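Local coordinates for argininosuccinate lyase (Chelativorans sp., PDB 6RXA), which catalyses C-N bond cleavage as the EDDS lyase of the aspartase/fumarase superfamily and probably also splits argininosuccinate into fumarate and L-arginine, at residues A[24-29]-A[288-293]; A[19-24]-A[345-350]; A[8-11]-A[17-20]; A[255-260]-A[294-299]; A[246-251]-A[333-338]. The protein carries 2 engineered substitutions. All coordinates share one frame; numbering follows the deposited sequence.

Interaction 1: residues A[24-29]-A[288-293]; sequences ELYDFD and NPMSLE. Engineered in segment 288-293: M290 (natural residue Asp). With FMT (formic acid), chain D; FMT (formic acid), chain C.
L25 and Y26 of helix 20-31 meet the first turn of helix 290-301 in two different ways. The setting is the mainly helical fold of the aspartase/fumarase superfamily, in which several subunits build each active site. The packed half is L25 on S291, both buried. CD1 of L25 lies 3.7 Å from the backbone O of S291. The hydroxyl of S291 bonds elsewhere, to the backbone O of F276.

The other half is more exposed and lies at a binding site. Y26 and M290 are both partly exposed, and their side chains cross obliquely. M290 is engineered; the natural residue is Asp. It was modelled in two conformers. In one of them the thioether lies near the tyrosine hydroxyl, but the very short approach of its CG to the tyrosine OH is doubtful, and so are the finer details of this pair. The Y26 ring also makes a cation-pi contact with R294.

Y26 binds fumarate, and N288 binds succinate and fumarate. Here two formates, probably from the crystallisation liquor, lie beside these residues. R112 and N113 of the third subunit also bond to formate. Y26 OH donates to O2 of one formate at 3.0 Å. N288 ND2 donates to O1 of the other at 2.9 Å, with an N-H...O angle of 151°.

Interaction 2: residues A[19-24]-A[345-350]; sequences APEFQE and VVRTLH
OE2 of E21 is gripped by two donors, R347 and a water. NH2 of R347 gives it a salt-bridge hydrogen bond of 2.8 Å. The bond is fairly straight, with an N-H...O angle of 161°. It reaches the syn side of OE2, but the donor sits 32° out of the carboxylate plane. From the arginine's side the acceptor lies at the guanidinium edge, close to its plane. The planes of the two flat groups are 23° apart. The water donates to E21 OE2 at 2.6 Å and accepts from R347 NH1 at 2.9 Å. It thus links the second arm of the guanidinium to the same oxygen.

The side chains meet at about a right angle. R347 is extended until a bend at chi3 brings the guanidinium to the carboxylate. R347 is exposed, so this is a surface ion pair with little buried area.

The bridge ties the first turn of helix 20-31 to the C-terminal part of helix 329-348. Nearby, F22 packs on helix 290-301, while V345 touches both that helix and helix 236-262. Just beyond, H350 pairs by backbone bonds with E271, joining the short strands 350-351 and 270-271.

Interaction 3: residues A[8-11]-A[17-20]; sequences ATRI and AKAP
R10 lays one face of its guanidinium over the peptide link between A17 and K18. These three residues bury the most surface in the contact. NE of R10 is 3.8 Å from the carbonyl C of A17. The amide N of K18 stands 3.8 Å above the guanidinium plane, offset toward the rim. The aliphatic parts meet as well, with CD of R10 4.0 Å from CG of K18. Bends at chi2 (-52°) and chi3 (-65°) fold the arginine back over the peptide.

No hydrogen bond joins the two segments directly. The guanidinium is held by backbone oxygens nearby: NE bonds to G16 O, NH2 to T15 O and A274 O, and NH1 to A277 O. R10 is also the centre of an inverse gamma turn. Both segments belong to the N-terminal loop region that leads into helix 20-31, with A19 as the N-cap. With the guanidinium gone, as with an alanine in place of this arginine, the four carbonyls would probably lose their shared donor and the A17-K18 peptide its cover.

K18 slants across R10 and crosses T9 at about a right angle. Its NZ is 3.7 Å from T9 OG1, which is contact without a hydrogen bond. Both polar ends turn to D7 instead: K18 NZ makes a salt bridge to OD2, and T9 OG1 bonds to OD1. NZ also bonds to Q23 OE1. The charges of R10 and K18 stay apart, with NH1 6.2 Å from NZ, and D7 probably offsets the lysine. K18 further makes a cation-pi contact with Y26, a fumarate-binding residue.

Interaction 4: residues A[255-260]-A[294-299]; sequences LASEIQ and RSRKAA
R296 reaches across to S257 by a chain that stays extended until chi3, where a bend of 77° turns the guanidinium over the serine. S257 meets it with OG anti to the backbone N (chi1 -167°). OG then stands 3.8 Å above the guanidinium plane, over its centre. This is face packing without a hydrogen bond, and OG bonds instead to E317 of the fourth subunit and R160 of the second. Nearer the backbone, A256 CB touches R296 CG at 3.8 Å.

A water joins the polar ends. It lies at the guanidinium edge, in plane, accepting from R296 NH1 at 2.9 Å and donating to Q260 OE1 at 2.8 Å. The other arm of that amide, Q260 NE2, bonds to E293 OE1.

The whole arginine head is buried, yet every nitrogen has a partner. NE bonds to S253 OG, NH2 to N314 O of the fourth subunit, and NH1 to A315 O of the third. Replacing R296 with a leucine is likely to leave those two carbonyls of neighbouring subunits, and the water, without their donor.

The segments are roughly antiparallel, at 152°, with axes 9.9 Å apart. On the same helix, R294 binds fumarate, and its side chain takes no part in this contact. Helices packed side by side, with buried polar groups reaching into three other chains, fit the central helical bundle of the aspartase/fumarase tetramer.

Interaction 5: residues A[246-251]-A[333-338]; sequences AVFLSG and DALIAA
L335 projects between F248 and L249, and these apolar contacts carry most of the interaction. CD1 of L335 lies 3.8 Å from CD1 of L249, and the two leucines cross at a slant. The same CD1 is 4.0 Å from CD2 of F248. It comes to the edge of the phenyl ring, near its plane, rather than over a face. CG of L335 is anti to the backbone N (chi1 178°), which brings the branched end forward to both partners. One turn further on, A338 CB meets L249 CD2 at 4.3 Å. This contact is wider and smaller.

No hydrogen bond crosses between the segments. S250 OG donates to V247 O at 2.8 Å, one turn back, and that oxygen also accepts from G251 N. The hydroxyl is thereby turned to its own backbone.

The helix segments run roughly parallel, at 27°, with axes 11.3 Å apart. Others complete the packing in this central helical bundle. Y186 of helix 168-193 touches both F248 and L335. Helix 290-301 supplies A299 against L249 and A298 against A338.

All four touching residues are buried, and none offers a polar side-chain atom to the other segment. The contact therefore rests on shape and on exclusion of water, with no directional bond across it to fix the helices against each other.

Overall arrangement
From the N terminus, interaction 3 closes first and makes a short loop ahead of helix 20-31. Interaction 2 starts where it ends, sharing A19 and P20, and closes the longest loop, from 19-24 to 345-350. The other three fall within that span. Interaction 1 brings 24-29 to 288-293, and its segments alternate with those of interactions 4 and 5, so it crosses both. Interaction 4 lies wholly within the loop of interaction 5. Together they tie helix 20-31 and its leading loop to helices 236-262, 290-301 and 329-348. Interactions 1, 2, 4 and 5 touch one another, whereas interaction 3 reaches only 1 and 2.

Interaction 1: residues A[24-29]-A[288-293]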
# COMPACT_ATOMS: atom_id res chain seq x y z
N GLU A 24 -19.79 -4.71 -19.19
CA GLU A 24 -18.47 -4.08 -19.28
C GLU A 24 -17.52 -4.62 -18.21
O GLU A 24 -16.31 -4.74 -18.44
CB GLU A 24 -18.58 -2.56 -19.16
CG GLU A 24 -19.37 -1.88 -20.28
CD GLU A 24 -19.46 -0.36 -20.10
OE1 GLU A 24 -18.45 0.24 -19.68
OE2 GLU A 24 -20.55 0.22 -20.39
N LEU A 25 -18.04 -4.93 -17.02
CA LEU A 25 -17.20 -5.45 -15.95
C LEU A 25 -16.59 -6.80 -16.29
O LEU A 25 -15.55 -7.16 -15.71
CB LEU A 25 -18.01 -5.57 -14.65
CG LEU A 25 -18.33 -4.25 -13.95
CD1 LEU A 25 -19.46 -4.45 -12.95
CD2 LEU A 25 -17.10 -3.65 -13.28
N TYR A 26 -17.20 -7.56 -17.18
CA TYR A 26 -16.68 -8.86 -17.58
C TYR A 26 -15.73 -8.77 -18.76
O TYR A 26 -14.98 -9.72 -19.01
CB TYR A 26 -17.84 -9.78 -17.94
CG TYR A 26 -18.68 -10.19 -16.76
CD1 TYR A 26 -19.68 -9.36 -16.29
CD2 TYR A 26 -18.46 -11.39 -16.11
CE1 TYR A 26 -20.44 -9.71 -15.19
CE2 TYR A 26 -19.22 -11.76 -15.01
CZ TYR A 26 -20.21 -10.91 -14.56
OH TYR A 26 -20.97 -11.25 -13.47
N ASP A 27 -15.76 -7.65 -19.49
CA ASP A 27 -15.07 -7.56 -20.77
C ASP A 27 -13.74 -6.81 -20.70
O ASP A 27 -12.87 -7.05 -21.56
CB ASP A 27 -15.95 -6.84 -21.80
CG ASP A 27 -17.18 -7.65 -22.23
OD1 ASP A 27 -17.27 -8.85 -21.90
OD2 ASP A 27 -18.06 -7.07 -22.89
N PHE A 28 -13.54 -5.93 -19.71
CA PHE A 28 -12.41 -5.00 -19.80
C PHE A 28 -11.06 -5.71 -19.68
O PHE A 28 -10.08 -5.27 -20.29
CB PHE A 28 -12.54 -3.85 -18.78
CG PHE A 28 -12.31 -4.26 -17.34
CD1 PHE A 28 -11.03 -4.39 -16.83
CD2 PHE A 28 -13.40 -4.47 -16.50
CE1 PHE A 28 -10.84 -4.76 -15.52
CE2 PHE A 28 -13.21 -4.84 -15.19
CZ PHE A 28 -11.93 -4.99 -14.70
N ASP A 29 -10.98 -6.80 -18.91
CA ASP A 29 -9.67 -7.39 -18.64
C ASP A 29 -9.06 -7.95 -19.92
O ASP A 29 -7.92 -7.64 -20.26
CB ASP A 29 -9.78 -8.47 -17.57
CG ASP A 29 -8.43 -9.03 -17.16
OD1 ASP A 29 -7.47 -8.24 -17.02
OD2 ASP A 29 -8.33 -10.26 -16.98
N ASN A 288 -27.98 -12.27 -7.09
CA ASN A 288 -26.68 -11.89 -6.53
C ASN A 288 -26.25 -10.51 -7.02
O ASN A 288 -26.38 -10.20 -8.21
CB ASN A 288 -25.61 -12.89 -6.94
CG ASN A 288 -25.66 -14.16 -6.13
OD1 ASN A 288 -26.02 -14.15 -4.96
ND2 ASN A 288 -25.26 -15.25 -6.75
N PRO A 289 -25.70 -9.70 -6.11
CA PRO A 289 -25.27 -8.33 -6.47
C PRO A 289 -23.89 -8.31 -7.13
O PRO A 289 -22.95 -7.67 -6.66
CB PRO A 289 -25.29 -7.63 -5.10
CG PRO A 289 -24.89 -8.73 -4.13
CD PRO A 289 -25.56 -9.97 -4.67
N MET A 290 -23.78 -9.03 -8.24
CA MET A 290 -22.50 -9.19 -8.91
C MET A 290 -21.98 -7.87 -9.46
O MET A 290 -20.76 -7.64 -9.47
CB MET A 290 -22.67 -10.23 -10.01
CG MET A 290 -21.39 -10.62 -10.68
SD MET A 290 -20.19 -11.36 -9.57
CE MET A 290 -19.55 -12.68 -10.61
N SER A 291 -22.88 -6.98 -9.92
CA SER A 291 -22.46 -5.67 -10.39
C SER A 291 -21.79 -4.89 -9.27
O SER A 291 -20.76 -4.24 -9.48
CB SER A 291 -23.67 -4.91 -10.92
OG SER A 291 -24.72 -4.84 -9.97
N LEU A 292 -22.38 -4.95 -8.07
CA LEU A 292 -21.82 -4.23 -6.93
C LEU A 292 -20.48 -4.81 -6.51
O LEU A 292 -19.53 -4.06 -6.25
CB LEU A 292 -22.82 -4.28 -5.78
CG LEU A 292 -24.25 -3.79 -6.04
CD1 LEU A 292 -25.12 -3.91 -4.79
CD2 LEU A 292 -24.25 -2.38 -6.61
N GLU A 293 -20.38 -6.13 -6.43
CA GLU A 293 -19.15 -6.73 -5.93
C GLU A 293 -18.00 -6.55 -6.91
O GLU A 293 -16.87 -6.28 -6.49
CB GLU A 293 -19.37 -8.20 -5.56
CG GLU A 293 -20.23 -8.32 -4.30
CD GLU A 293 -20.08 -9.63 -3.57
OE1 GLU A 293 -20.44 -9.67 -2.37
OE2 GLU A 293 -19.65 -10.62 -4.21
C FMT D . -22.56 -14.41 -13.31
O1 FMT D . -23.06 -15.51 -13.09
O2 FMT D . -21.34 -14.25 -13.40
C FMT C . -23.20 -17.84 -5.02
O1 FMT C . -24.37 -17.42 -4.97
O2 FMT C . -22.47 -17.96 -4.02

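Interaction 2: residues A[19-24]-A[345-350]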
# COMPACT_ATOMS: atom_id res chain seq x y z
N ALA A 19 -27.34 -5.92 -18.37
CA ALA A 19 -27.21 -4.56 -18.84
C ALA A 19 -25.85 -4.39 -19.51
O ALA A 19 -24.87 -5.00 -19.09
CB ALA A 19 -27.29 -3.59 -17.67
N PRO A 20 -25.76 -3.53 -20.53
CA PRO A 20 -24.44 -3.33 -21.16
C PRO A 20 -23.39 -2.87 -20.18
O PRO A 20 -22.24 -3.30 -20.25
CB PRO A 20 -24.72 -2.28 -22.24
CG PRO A 20 -26.19 -2.33 -22.47
CD PRO A 20 -26.83 -2.76 -21.18
N GLU A 21 -23.76 -2.00 -19.23
CA GLU A 21 -22.80 -1.51 -18.26
C GLU A 21 -22.31 -2.62 -17.34
O GLU A 21 -21.15 -2.63 -16.91
CB GLU A 21 -23.43 -0.39 -17.43
CG GLU A 21 -23.96 0.78 -18.22
CD GLU A 21 -25.45 0.66 -18.53
OE1 GLU A 21 -25.97 -0.47 -18.68
OE2 GLU A 21 -26.10 1.72 -18.62
N PHE A 22 -23.18 -3.58 -17.04
CA PHE A 22 -22.81 -4.75 -16.24
C PHE A 22 -21.88 -5.63 -17.04
O PHE A 22 -20.85 -6.08 -16.52
CB PHE A 22 -24.11 -5.46 -15.86
CG PHE A 22 -23.95 -6.65 -14.95
CD1 PHE A 22 -22.87 -6.80 -14.09
CD2 PHE A 22 -24.93 -7.64 -14.96
CE1 PHE A 22 -22.78 -7.92 -13.26
CE2 PHE A 22 -24.83 -8.76 -14.13
CZ PHE A 22 -23.75 -8.89 -13.29
N GLN A 23 -22.18 -5.85 -18.31
CA GLN A 23 -21.31 -6.65 -19.15
C GLN A 23 -19.91 -6.04 -19.26
O GLN A 23 -18.93 -6.78 -19.37
CB GLN A 23 -21.96 -6.83 -20.52
CG GLN A 23 -21.16 -7.70 -21.49
CD GLN A 23 -21.09 -9.15 -21.04
OE1 GLN A 23 -22.10 -9.75 -20.68
NE2 GLN A 23 -19.89 -9.71 -21.04
N GLU A 24 -19.79 -4.71 -19.19
CA GLU A 24 -18.47 -4.08 -19.28
C GLU A 24 -17.52 -4.62 -18.21
O GLU A 24 -16.31 -4.74 -18.44
CB GLU A 24 -18.58 -2.56 -19.16
CG GLU A 24 -19.37 -1.88 -20.28
CD GLU A 24 -19.46 -0.36 -20.10
OE1 GLU A 24 -18.45 0.24 -19.68
OE2 GLU A 24 -20.55 0.22 -20.39
N VAL A 345 -26.69 1.01 -12.17
CA VAL A 345 -27.28 0.55 -10.91
C VAL A 345 -28.15 1.64 -10.30
O VAL A 345 -29.27 1.39 -9.85
CB VAL A 345 -26.18 0.10 -9.93
CG1 VAL A 345 -26.75 0.01 -8.52
CG2 VAL A 345 -25.60 -1.23 -10.35
N VAL A 346 -27.60 2.86 -10.21
CA VAL A 346 -28.32 3.96 -9.59
C VAL A 346 -29.55 4.31 -10.41
O VAL A 346 -30.67 4.43 -9.88
CB VAL A 346 -27.39 5.17 -9.38
CG1 VAL A 346 -28.21 6.41 -9.05
CG2 VAL A 346 -26.35 4.87 -8.31
N ARG A 347 -29.39 4.45 -11.72
CA ARG A 347 -30.52 4.81 -12.57
C ARG A 347 -31.67 3.83 -12.40
O ARG A 347 -32.84 4.24 -12.32
CB ARG A 347 -30.07 4.87 -14.02
CG ARG A 347 -31.22 5.14 -14.98
CD ARG A 347 -30.75 5.19 -16.43
NE ARG A 347 -30.26 3.91 -16.92
CZ ARG A 347 -28.98 3.61 -17.12
NH1 ARG A 347 -28.01 4.49 -16.89
NH2 ARG A 347 -28.66 2.40 -17.58
N THR A 348 -31.36 2.54 -12.34
CA THR A 348 -32.39 1.52 -12.39
C THR A 348 -32.76 0.93 -11.04
O THR A 348 -33.59 0.02 -10.99
CB THR A 348 -31.97 0.38 -13.34
OG1 THR A 348 -30.80 -0.29 -12.85
CG2 THR A 348 -31.68 0.91 -14.72
N LEU A 349 -32.20 1.44 -9.95
CA LEU A 349 -32.48 0.86 -8.64
C LEU A 349 -33.96 0.96 -8.29
O LEU A 349 -34.61 1.98 -8.55
CB LEU A 349 -31.65 1.57 -7.57
CG LEU A 349 -31.62 0.92 -6.19
CD1 LEU A 349 -30.92 -0.42 -6.22
CD2 LEU A 349 -30.92 1.85 -5.20
N HIS A 350 -34.48 -0.10 -7.69
CA HIS A 350 -35.88 -0.13 -7.28
C HIS A 350 -36.00 -0.02 -5.76
O HIS A 350 -35.90 -1.03 -5.06
CB HIS A 350 -36.53 -1.45 -7.76
CG HIS A 350 -36.42 -1.67 -9.23
ND1 HIS A 350 -37.32 -1.14 -10.13
CD2 HIS A 350 -35.52 -2.37 -9.96
CE1 HIS A 350 -36.97 -1.49 -11.35
NE2 HIS A 350 -35.87 -2.22 -11.28
O HOH W 1 -25.34 4.14 -18.02

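Interaction 3: residues A[8-11]-A[17-20]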
# COMPACT_ATOMS: atom_id res chain seq x y z
N ALA A 8 -25.06 -17.84 -21.05
CA ALA A 8 -25.35 -18.98 -20.19
C ALA A 8 -25.47 -18.61 -18.72
O ALA A 8 -25.94 -19.45 -17.94
CB ALA A 8 -24.24 -20.04 -20.34
N THR A 9 -25.08 -17.40 -18.33
CA THR A 9 -25.26 -16.96 -16.95
C THR A 9 -26.67 -16.46 -16.68
O THR A 9 -27.02 -16.26 -15.51
CB THR A 9 -24.26 -15.87 -16.56
OG1 THR A 9 -24.59 -14.63 -17.20
CG2 THR A 9 -22.84 -16.27 -16.87
N ARG A 10 -27.49 -16.25 -17.72
CA ARG A 10 -28.85 -15.70 -17.56
C ARG A 10 -29.84 -16.86 -17.44
O ARG A 10 -30.57 -17.22 -18.36
CB ARG A 10 -29.19 -14.76 -18.70
CG ARG A 10 -28.17 -13.67 -18.93
CD ARG A 10 -27.82 -12.89 -17.68
NE ARG A 10 -28.95 -12.13 -17.16
CZ ARG A 10 -28.90 -11.37 -16.07
NH1 ARG A 10 -27.79 -11.29 -15.36
NH2 ARG A 10 -29.98 -10.72 -15.68
N ILE A 11 -29.82 -17.47 -16.26
CA ILE A 11 -30.67 -18.59 -15.91
C ILE A 11 -31.41 -18.24 -14.63
O ILE A 11 -30.98 -17.37 -13.87
CB ILE A 11 -29.86 -19.89 -15.71
CG1 ILE A 11 -28.85 -19.72 -14.57
CG2 ILE A 11 -29.15 -20.27 -16.99
CD1 ILE A 11 -28.03 -20.99 -14.27
N ALA A 17 -31.18 -10.07 -20.34
CA ALA A 17 -29.76 -9.94 -20.62
C ALA A 17 -29.09 -9.11 -19.53
O ALA A 17 -29.73 -8.31 -18.84
CB ALA A 17 -29.54 -9.23 -21.95
N LYS A 18 -27.78 -9.28 -19.40
CA LYS A 18 -27.03 -8.31 -18.61
C LYS A 18 -27.20 -6.92 -19.22
O LYS A 18 -27.20 -6.76 -20.44
CB LYS A 18 -25.53 -8.63 -18.64
CG LYS A 18 -25.09 -9.95 -18.04
CD LYS A 18 -23.59 -9.89 -17.72
CE LYS A 18 -22.94 -11.25 -17.56
NZ LYS A 18 -22.74 -11.89 -18.91
N ALA A 19 -27.34 -5.92 -18.37
CA ALA A 19 -27.21 -4.56 -18.84
C ALA A 19 -25.85 -4.39 -19.51
O ALA A 19 -24.87 -5.00 -19.09
CB ALA A 19 -27.29 -3.59 -17.67
N PRO A 20 -25.76 -3.53 -20.53
CA PRO A 20 -24.44 -3.33 -21.16
C PRO A 20 -23.39 -2.87 -20.18
O PRO A 20 -22.24 -3.30 -20.25
CB PRO A 20 -24.72 -2.28 -22.24
CG PRO A 20 -26.19 -2.33 -22.47
CD PRO A 20 -26.83 -2.76 -21.18

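Interaction 4: residues A[255-260]-A[294-299]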
# COMPACT_ATOMS: atom_id res chain seq x y z
N LEU A 255 -20.74 3.46 -1.91
CA LEU A 255 -22.11 3.43 -2.40
C LEU A 255 -22.53 2.02 -2.78
O LEU A 255 -23.65 1.60 -2.47
CB LEU A 255 -22.27 4.35 -3.61
CG LEU A 255 -23.67 4.34 -4.23
CD1 LEU A 255 -24.73 4.80 -3.24
CD2 LEU A 255 -23.72 5.21 -5.48
N ALA A 256 -21.66 1.28 -3.48
CA ALA A 256 -21.98 -0.10 -3.81
C ALA A 256 -22.27 -0.91 -2.55
O ALA A 256 -23.22 -1.70 -2.51
CB ALA A 256 -20.83 -0.72 -4.61
N SER A 257 -21.44 -0.75 -1.52
CA SER A 257 -21.66 -1.47 -0.27
C SER A 257 -22.98 -1.06 0.37
O SER A 257 -23.73 -1.91 0.87
CB SER A 257 -20.48 -1.22 0.67
OG SER A 257 -20.47 -2.10 1.77
N GLU A 258 -23.29 0.24 0.36
CA GLU A 258 -24.55 0.72 0.92
C GLU A 258 -25.73 0.04 0.25
O GLU A 258 -26.65 -0.45 0.92
CB GLU A 258 -24.66 2.24 0.72
CG GLU A 258 -25.77 2.87 1.55
CD GLU A 258 -25.25 3.47 2.84
OE1 GLU A 258 -24.31 4.29 2.77
OE2 GLU A 258 -25.80 3.13 3.93
N ILE A 259 -25.72 0.01 -1.08
CA ILE A 259 -26.80 -0.60 -1.86
C ILE A 259 -26.84 -2.10 -1.61
O ILE A 259 -27.91 -2.71 -1.54
CB ILE A 259 -26.67 -0.24 -3.35
CG1 ILE A 259 -26.86 1.26 -3.55
CG2 ILE A 259 -27.68 -1.04 -4.16
CD1 ILE A 259 -26.58 1.74 -4.97
N GLN A 260 -25.68 -2.73 -1.50
CA GLN A 260 -25.65 -4.16 -1.19
C GLN A 260 -26.33 -4.46 0.14
O GLN A 260 -27.05 -5.45 0.26
CB GLN A 260 -24.21 -4.67 -1.20
CG GLN A 260 -24.13 -6.18 -1.28
CD GLN A 260 -22.72 -6.69 -1.43
OE1 GLN A 260 -21.74 -5.96 -1.23
NE2 GLN A 260 -22.59 -7.99 -1.72
N ARG A 294 -18.25 -6.69 -8.21
CA ARG A 294 -17.18 -6.46 -9.17
C ARG A 294 -16.81 -4.98 -9.25
O ARG A 294 -15.66 -4.65 -9.58
CB ARG A 294 -17.55 -7.01 -10.54
CG ARG A 294 -17.48 -8.53 -10.59
CD ARG A 294 -17.98 -9.05 -11.90
NE ARG A 294 -17.73 -10.48 -12.07
CZ ARG A 294 -16.60 -10.99 -12.56
NH1 ARG A 294 -15.61 -10.20 -12.94
NH2 ARG A 294 -16.48 -12.30 -12.68
N SER A 295 -17.74 -4.07 -8.96
CA SER A 295 -17.39 -2.66 -8.88
C SER A 295 -16.46 -2.40 -7.69
O SER A 295 -15.46 -1.68 -7.82
CB SER A 295 -18.65 -1.80 -8.82
OG SER A 295 -19.37 -1.85 -10.06
N ARG A 296 -16.79 -2.97 -6.53
CA ARG A 296 -15.90 -2.85 -5.38
C ARG A 296 -14.53 -3.45 -5.68
O ARG A 296 -13.50 -2.88 -5.30
CB ARG A 296 -16.52 -3.52 -4.15
CG ARG A 296 -17.80 -2.86 -3.66
CD ARG A 296 -18.23 -3.39 -2.30
NE ARG A 296 -17.41 -2.79 -1.25
CZ ARG A 296 -17.22 -3.29 -0.04
NH1 ARG A 296 -17.77 -4.45 0.32
NH2 ARG A 296 -16.46 -2.63 0.82
N LYS A 297 -14.50 -4.60 -6.36
CA LYS A 297 -13.23 -5.23 -6.72
C LYS A 297 -12.32 -4.25 -7.47
O LYS A 297 -11.12 -4.17 -7.18
CB LYS A 297 -13.49 -6.49 -7.55
CG LYS A 297 -12.26 -7.31 -7.93
CD LYS A 297 -12.68 -8.43 -8.87
CE LYS A 297 -11.57 -9.33 -9.28
NZ LYS A 297 -12.16 -10.34 -10.25
N ALA A 298 -12.88 -3.51 -8.43
CA ALA A 298 -12.11 -2.50 -9.15
C ALA A 298 -11.58 -1.42 -8.21
O ALA A 298 -10.44 -0.98 -8.35
CB ALA A 298 -12.97 -1.88 -10.24
N ALA A 299 -12.41 -0.98 -7.26
CA ALA A 299 -11.97 -0.01 -6.27
C ALA A 299 -10.77 -0.52 -5.49
O ALA A 299 -9.79 0.21 -5.29
CB ALA A 299 -13.12 0.33 -5.33
O HOH W 2 -19.04 -6.55 -1.16

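Interaction 5: residues A[246-251]-A[333-338]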
# COMPACT_ATOMS: atom_id res chain seq x y z
N ALA A 246 -8.09 6.15 -7.13
CA ALA A 246 -8.31 5.34 -5.94
C ALA A 246 -9.31 6.00 -4.99
O ALA A 246 -10.17 5.32 -4.42
CB ALA A 246 -7.01 5.07 -5.20
N VAL A 247 -9.19 7.31 -4.76
CA VAL A 247 -10.10 7.94 -3.81
C VAL A 247 -11.52 8.03 -4.37
O VAL A 247 -12.50 7.75 -3.66
CB VAL A 247 -9.56 9.29 -3.27
CG1 VAL A 247 -9.72 10.41 -4.28
CG2 VAL A 247 -10.28 9.64 -1.95
N PHE A 248 -11.65 8.41 -5.64
CA PHE A 248 -12.95 8.38 -6.31
C PHE A 248 -13.58 7.00 -6.21
O PHE A 248 -14.75 6.85 -5.83
CB PHE A 248 -12.81 8.82 -7.77
CG PHE A 248 -13.95 8.35 -8.62
CD1 PHE A 248 -15.23 8.85 -8.43
CD2 PHE A 248 -13.78 7.35 -9.55
CE1 PHE A 248 -16.29 8.39 -9.14
CE2 PHE A 248 -14.84 6.88 -10.28
CZ PHE A 248 -16.10 7.39 -10.09
N LEU A 249 -12.81 5.96 -6.53
CA LEU A 249 -13.36 4.61 -6.50
C LEU A 249 -13.71 4.18 -5.08
O LEU A 249 -14.62 3.36 -4.91
CB LEU A 249 -12.43 3.61 -7.18
CG LEU A 249 -12.48 3.64 -8.72
CD1 LEU A 249 -11.34 2.85 -9.33
CD2 LEU A 249 -13.81 3.08 -9.21
N SER A 250 -13.01 4.71 -4.07
CA SER A 250 -13.38 4.34 -2.70
C SER A 250 -14.78 4.84 -2.37
O SER A 250 -15.53 4.15 -1.67
CB SER A 250 -12.35 4.82 -1.67
OG SER A 250 -12.53 6.19 -1.34
N GLY A 251 -15.17 6.00 -2.91
CA GLY A 251 -16.53 6.47 -2.68
C GLY A 251 -17.54 5.65 -3.44
O GLY A 251 -18.67 5.46 -2.99
N ASP A 333 -9.33 1.20 -17.52
CA ASP A 333 -10.49 0.52 -18.08
C ASP A 333 -11.38 -0.05 -16.99
O ASP A 333 -12.61 -0.03 -17.12
CB ASP A 333 -10.03 -0.61 -19.00
CG ASP A 333 -9.36 -0.11 -20.26
OD1 ASP A 333 -9.48 1.08 -20.60
OD2 ASP A 333 -8.71 -0.95 -20.91
N ALA A 334 -10.79 -0.57 -15.91
CA ALA A 334 -11.59 -1.10 -14.80
C ALA A 334 -12.41 0.00 -14.14
O ALA A 334 -13.58 -0.20 -13.79
CB ALA A 334 -10.69 -1.75 -13.76
N LEU A 335 -11.78 1.17 -13.91
CA LEU A 335 -12.49 2.29 -13.32
C LEU A 335 -13.69 2.69 -14.17
O LEU A 335 -14.77 2.94 -13.63
CB LEU A 335 -11.53 3.48 -13.16
CG LEU A 335 -12.13 4.76 -12.60
CD1 LEU A 335 -11.04 5.59 -11.90
CD2 LEU A 335 -12.80 5.62 -13.67
N ILE A 336 -13.51 2.73 -15.49
CA ILE A 336 -14.60 3.15 -16.36
C ILE A 336 -15.73 2.13 -16.32
O ILE A 336 -16.91 2.49 -16.25
CB ILE A 336 -14.08 3.38 -17.80
CG1 ILE A 336 -13.06 4.53 -17.84
CG2 ILE A 336 -15.26 3.65 -18.72
CD1 ILE A 336 -13.61 5.90 -17.55
N ALA A 337 -15.40 0.84 -16.33
CA ALA A 337 -16.41 -0.20 -16.26
C ALA A 337 -17.21 -0.10 -14.97
O ALA A 337 -18.44 -0.19 -14.98
CB ALA A 337 -15.75 -1.57 -16.40
N ALA A 338 -16.51 0.08 -13.84
CA ALA A 338 -17.21 0.20 -12.56
C ALA A 338 -18.06 1.45 -12.51
O ALA A 338 -19.17 1.43 -11.97
CB ALA A 338 -16.19 0.21 -11.43